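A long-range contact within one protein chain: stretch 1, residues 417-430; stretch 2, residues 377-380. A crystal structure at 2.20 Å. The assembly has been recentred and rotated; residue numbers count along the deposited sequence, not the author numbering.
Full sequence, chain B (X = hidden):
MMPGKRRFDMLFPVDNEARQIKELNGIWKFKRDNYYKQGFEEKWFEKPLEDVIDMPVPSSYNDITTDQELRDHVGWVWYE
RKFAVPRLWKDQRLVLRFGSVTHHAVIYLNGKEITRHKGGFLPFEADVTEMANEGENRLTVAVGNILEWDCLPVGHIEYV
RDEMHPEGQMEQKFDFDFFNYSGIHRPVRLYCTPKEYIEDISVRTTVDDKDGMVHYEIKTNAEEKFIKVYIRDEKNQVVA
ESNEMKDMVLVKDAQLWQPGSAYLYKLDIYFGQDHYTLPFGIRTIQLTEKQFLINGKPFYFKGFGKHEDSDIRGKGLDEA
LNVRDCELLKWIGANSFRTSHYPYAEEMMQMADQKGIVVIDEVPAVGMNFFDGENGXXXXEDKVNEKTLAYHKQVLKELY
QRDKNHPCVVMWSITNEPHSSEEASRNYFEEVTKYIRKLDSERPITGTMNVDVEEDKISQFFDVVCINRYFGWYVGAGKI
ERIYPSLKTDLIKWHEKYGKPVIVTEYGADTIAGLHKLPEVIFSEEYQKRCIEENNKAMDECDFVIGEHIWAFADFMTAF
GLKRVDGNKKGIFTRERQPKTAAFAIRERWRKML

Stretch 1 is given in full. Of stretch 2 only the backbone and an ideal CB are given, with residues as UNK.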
# COMPACT_ATOMS: atom_id res chain seq x y z
N GLU B 417 -6.73 -7.14 -32.06
CA GLU B 417 -7.24 -8.41 -31.57
C GLU B 417 -8.66 -8.77 -32.07
O GLU B 417 -9.53 -9.07 -31.31
CB GLU B 417 -7.23 -8.42 -30.04
CG GLU B 417 -5.83 -8.33 -29.41
CD GLU B 417 -5.83 -8.67 -27.90
OE1 GLU B 417 -6.89 -8.60 -27.25
OE2 GLU B 417 -4.75 -8.99 -27.37
N PRO B 418 -8.86 -8.75 -33.40
CA PRO B 418 -10.13 -9.25 -33.93
C PRO B 418 -10.14 -10.77 -33.87
O PRO B 418 -9.09 -11.42 -33.82
CB PRO B 418 -10.12 -8.76 -35.38
CG PRO B 418 -8.67 -8.82 -35.75
CD PRO B 418 -7.90 -8.46 -34.48
N HIS B 419 -11.34 -11.34 -33.87
CA HIS B 419 -11.48 -12.79 -33.88
C HIS B 419 -11.23 -13.29 -35.31
O HIS B 419 -12.14 -13.71 -36.03
CB HIS B 419 -12.84 -13.21 -33.36
CG HIS B 419 -12.91 -14.66 -32.98
ND1 HIS B 419 -13.98 -15.47 -33.31
CD2 HIS B 419 -12.04 -15.45 -32.30
CE1 HIS B 419 -13.76 -16.69 -32.85
NE2 HIS B 419 -12.60 -16.70 -32.23
N SER B 420 -9.97 -13.21 -35.71
CA SER B 420 -9.58 -13.39 -37.10
C SER B 420 -9.40 -14.86 -37.48
O SER B 420 -8.91 -15.16 -38.57
CB SER B 420 -8.29 -12.61 -37.40
OG SER B 420 -7.21 -13.03 -36.58
N SER B 421 -9.77 -15.78 -36.59
CA SER B 421 -9.85 -17.20 -36.92
C SER B 421 -11.09 -17.54 -37.74
O SER B 421 -11.14 -18.61 -38.34
CB SER B 421 -9.88 -18.03 -35.65
OG SER B 421 -11.06 -17.72 -34.93
N GLU B 422 -12.10 -16.66 -37.76
CA GLU B 422 -13.32 -16.89 -38.52
C GLU B 422 -13.09 -16.64 -40.00
O GLU B 422 -12.46 -15.65 -40.39
CB GLU B 422 -14.44 -15.97 -38.02
CG GLU B 422 -14.79 -16.14 -36.54
CD GLU B 422 -15.80 -15.10 -36.04
OE1 GLU B 422 -16.60 -14.59 -36.85
OE2 GLU B 422 -15.80 -14.79 -34.82
N GLU B 423 -13.61 -17.55 -40.84
CA GLU B 423 -13.42 -17.41 -42.28
C GLU B 423 -14.04 -16.12 -42.80
O GLU B 423 -13.46 -15.44 -43.67
CB GLU B 423 -14.01 -18.61 -43.02
CG GLU B 423 -13.83 -18.57 -44.54
CD GLU B 423 -12.38 -18.42 -44.98
OE1 GLU B 423 -12.09 -17.62 -45.89
OE2 GLU B 423 -11.51 -19.11 -44.41
N ALA B 424 -15.21 -15.74 -42.27
CA ALA B 424 -15.85 -14.51 -42.70
C ALA B 424 -15.00 -13.28 -42.41
O ALA B 424 -15.29 -12.21 -42.96
CB ALA B 424 -17.22 -14.36 -42.04
N SER B 425 -13.97 -13.39 -41.57
CA SER B 425 -13.12 -12.24 -41.29
C SER B 425 -12.11 -11.96 -42.41
O SER B 425 -11.60 -10.84 -42.49
CB SER B 425 -12.40 -12.43 -39.95
OG SER B 425 -11.14 -13.08 -40.11
N ARG B 426 -11.83 -12.94 -43.27
CA ARG B 426 -10.85 -12.72 -44.33
C ARG B 426 -11.33 -11.66 -45.32
O ARG B 426 -10.58 -10.72 -45.65
CB ARG B 426 -10.55 -14.03 -45.06
CG ARG B 426 -9.40 -13.91 -46.07
CD ARG B 426 -9.44 -15.02 -47.09
NE ARG B 426 -9.74 -16.30 -46.46
CZ ARG B 426 -8.81 -17.13 -46.00
NH1 ARG B 426 -7.53 -16.81 -46.12
NH2 ARG B 426 -9.17 -18.28 -45.42
N ASN B 427 -12.57 -11.78 -45.81
CA ASN B 427 -13.10 -10.77 -46.73
C ASN B 427 -13.17 -9.39 -46.08
O ASN B 427 -12.88 -8.38 -46.72
CB ASN B 427 -14.50 -11.17 -47.22
CG ASN B 427 -14.46 -12.26 -48.29
OD1 ASN B 427 -13.39 -12.65 -48.77
ND2 ASN B 427 -15.64 -12.76 -48.65
N TYR B 428 -13.57 -9.34 -44.80
CA TYR B 428 -13.69 -8.06 -44.10
C TYR B 428 -12.37 -7.32 -44.12
O TYR B 428 -12.28 -6.18 -44.58
CB TYR B 428 -14.16 -8.30 -42.65
CG TYR B 428 -14.41 -7.02 -41.88
CD1 TYR B 428 -13.36 -6.30 -41.33
CD2 TYR B 428 -15.71 -6.53 -41.71
CE1 TYR B 428 -13.59 -5.13 -40.64
CE2 TYR B 428 -15.94 -5.36 -41.00
CZ TYR B 428 -14.88 -4.66 -40.48
OH TYR B 428 -15.11 -3.49 -39.79
N PHE B 429 -11.31 -7.97 -43.65
CA PHE B 429 -10.05 -7.27 -43.51
C PHE B 429 -9.33 -7.09 -44.83
O PHE B 429 -8.53 -6.16 -44.96
CB PHE B 429 -9.19 -7.98 -42.46
CG PHE B 429 -9.71 -7.76 -41.06
CD1 PHE B 429 -9.49 -6.55 -40.41
CD2 PHE B 429 -10.49 -8.71 -40.44
CE1 PHE B 429 -9.99 -6.32 -39.13
CE2 PHE B 429 -11.00 -8.49 -39.17
CZ PHE B 429 -10.75 -7.28 -38.51
N GLU B 430 -9.60 -7.94 -45.82
CA GLU B 430 -9.07 -7.68 -47.16
C GLU B 430 -9.64 -6.39 -47.71
O GLU B 430 -8.90 -5.57 -48.28
CB GLU B 430 -9.38 -8.82 -48.11
CG GLU B 430 -8.62 -8.67 -49.42
CD GLU B 430 -9.11 -9.61 -50.49
OE1 GLU B 430 -8.35 -9.86 -51.46
OE2 GLU B 430 -10.25 -10.10 -50.38
N UNK B 377 -19.87 -16.46 -33.27
CA UNK B 377 -19.31 -15.76 -34.41
C UNK B 377 -19.50 -14.25 -34.37
O UNK B 377 -20.61 -13.75 -34.18
CB UNK B 377 -19.93 -16.31 -35.70
N UNK B 378 -18.41 -13.51 -34.57
CA UNK B 378 -18.45 -12.05 -34.55
C UNK B 378 -18.76 -11.48 -35.93
O UNK B 378 -19.46 -10.47 -36.06
CB UNK B 378 -17.12 -11.49 -34.04
N UNK B 379 -18.25 -12.12 -36.98
CA UNK B 379 -18.40 -11.63 -38.35
C UNK B 379 -19.59 -12.33 -39.00
O UNK B 379 -19.46 -13.30 -39.75
CB UNK B 379 -17.12 -11.86 -39.16
N UNK B 380 -20.79 -11.83 -38.67
CA UNK B 380 -22.06 -12.38 -39.13
C UNK B 380 -23.02 -11.25 -39.49
O UNK B 380 -22.81 -10.09 -39.14
CB UNK B 380 -22.68 -13.29 -38.06

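Position 377 lies beside the carboxylate of Glu422, with its CA-to-CB bond pointing sideways to stretch 1. Its ideal CB stands 3.9 Å from Glu422 OE1, and the visible atoms of stretch 1 set no firm limit on size; glycine, alanine or serine would do, and a longer or basic side chain is not excluded, while an acidic group would meet a like charge. The deposited residue is Gly377, whose CA packs 3.7 Å from Glu422 OE2.

At position 378 the backbone nitrogen is one of two that bind the carboxylate of Glu422. It donates to Glu422 OE2 at 2.9 Å with a nearly straight geometry, and more weakly to Glu422 OE1 at 3.1 Å. These bonds need an amide hydrogen, which excludes proline but says little else about the side chain. CA-to-CB points toward stretch 1, and the ideal CB lies 3.6 Å from Glu422 OE2 and 4.7 Å from His419 CB. The same carboxylate oxygen is already engaged by His419, whose ND1 donates to Glu422 OE2 over a very short 2.5 Å. With Glu422 OE2 already accepting from His419 ND1 and the 378 nitrogen, no further donor is needed; an aliphatic residue such as valine, leucine or isoleucine would suit the flank of His419, though a threonine or another modest side chain is not ruled out. It is Ile378, with chi1 and chi2 both m; CG1 reaches within 4.5 Å of His419 CB, while the end of the side chain leads away from stretch 1.

Position 379 is the centre of the contact. Its nitrogen donates to Glu422 OE1 at 3.0 Å, so the one carboxylate receives two successive amides. CA-to-CB points toward stretch 1, and the ideal CB is 3.8 Å from Ala424 CB. Beyond it opens a pocket lined by Pro418, Ser425, Tyr428 and Phe429, with the carbonyl of His419 alongside. A large apolar side chain is expected: phenylalanine, leucine or methionine could all be considered, and the aromatic surroundings favour a ring. Phe379, with chi1 m, fills it. Ser425 CB sits over one face of the ring, 3.8 Å from its centroid, in a CH-pi contact. The ring turns its edge to the face of Tyr428, with centroids 5.5 Å apart, and its CZ comes within 3.5 Å of Phe429 CE2 and 4.4 Å of Pro418 CB. A water donates to both Phe379 O (3.2 Å) and Glu422 OE1 (2.9 Å), tying backbone to carboxylate.

Position 380 points sideways, and its ideal CB finds nothing of stretch 1 within 5.5 Å. Many side chains would be tolerated, polar ones included. Thr380 occupies it, its OG1 hydrogen-bonded to a residue just outside the stretches.

Stretch 2 (377-380) GIFT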
# COMPACT_ATOMS: atom_id res chain seq x y z
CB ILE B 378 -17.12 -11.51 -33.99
CG1 ILE B 378 -17.01 -11.80 -32.49
CG2 ILE B 378 -16.99 -10.02 -34.20
CD1 ILE B 378 -17.90 -10.93 -31.63
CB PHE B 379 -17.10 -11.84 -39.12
CG PHE B 379 -15.95 -11.05 -38.55
CD1 PHE B 379 -15.70 -9.75 -38.98
CD2 PHE B 379 -15.16 -11.58 -37.54
CE1 PHE B 379 -14.67 -9.00 -38.43
CE2 PHE B 379 -14.13 -10.84 -36.99
CZ PHE B 379 -13.89 -9.55 -37.43
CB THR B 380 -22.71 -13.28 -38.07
OG1 THR B 380 -23.00 -12.50 -36.91
CG2 THR B 380 -21.76 -14.41 -37.67
O HOH W 1 -18.44 -16.11 -38.48
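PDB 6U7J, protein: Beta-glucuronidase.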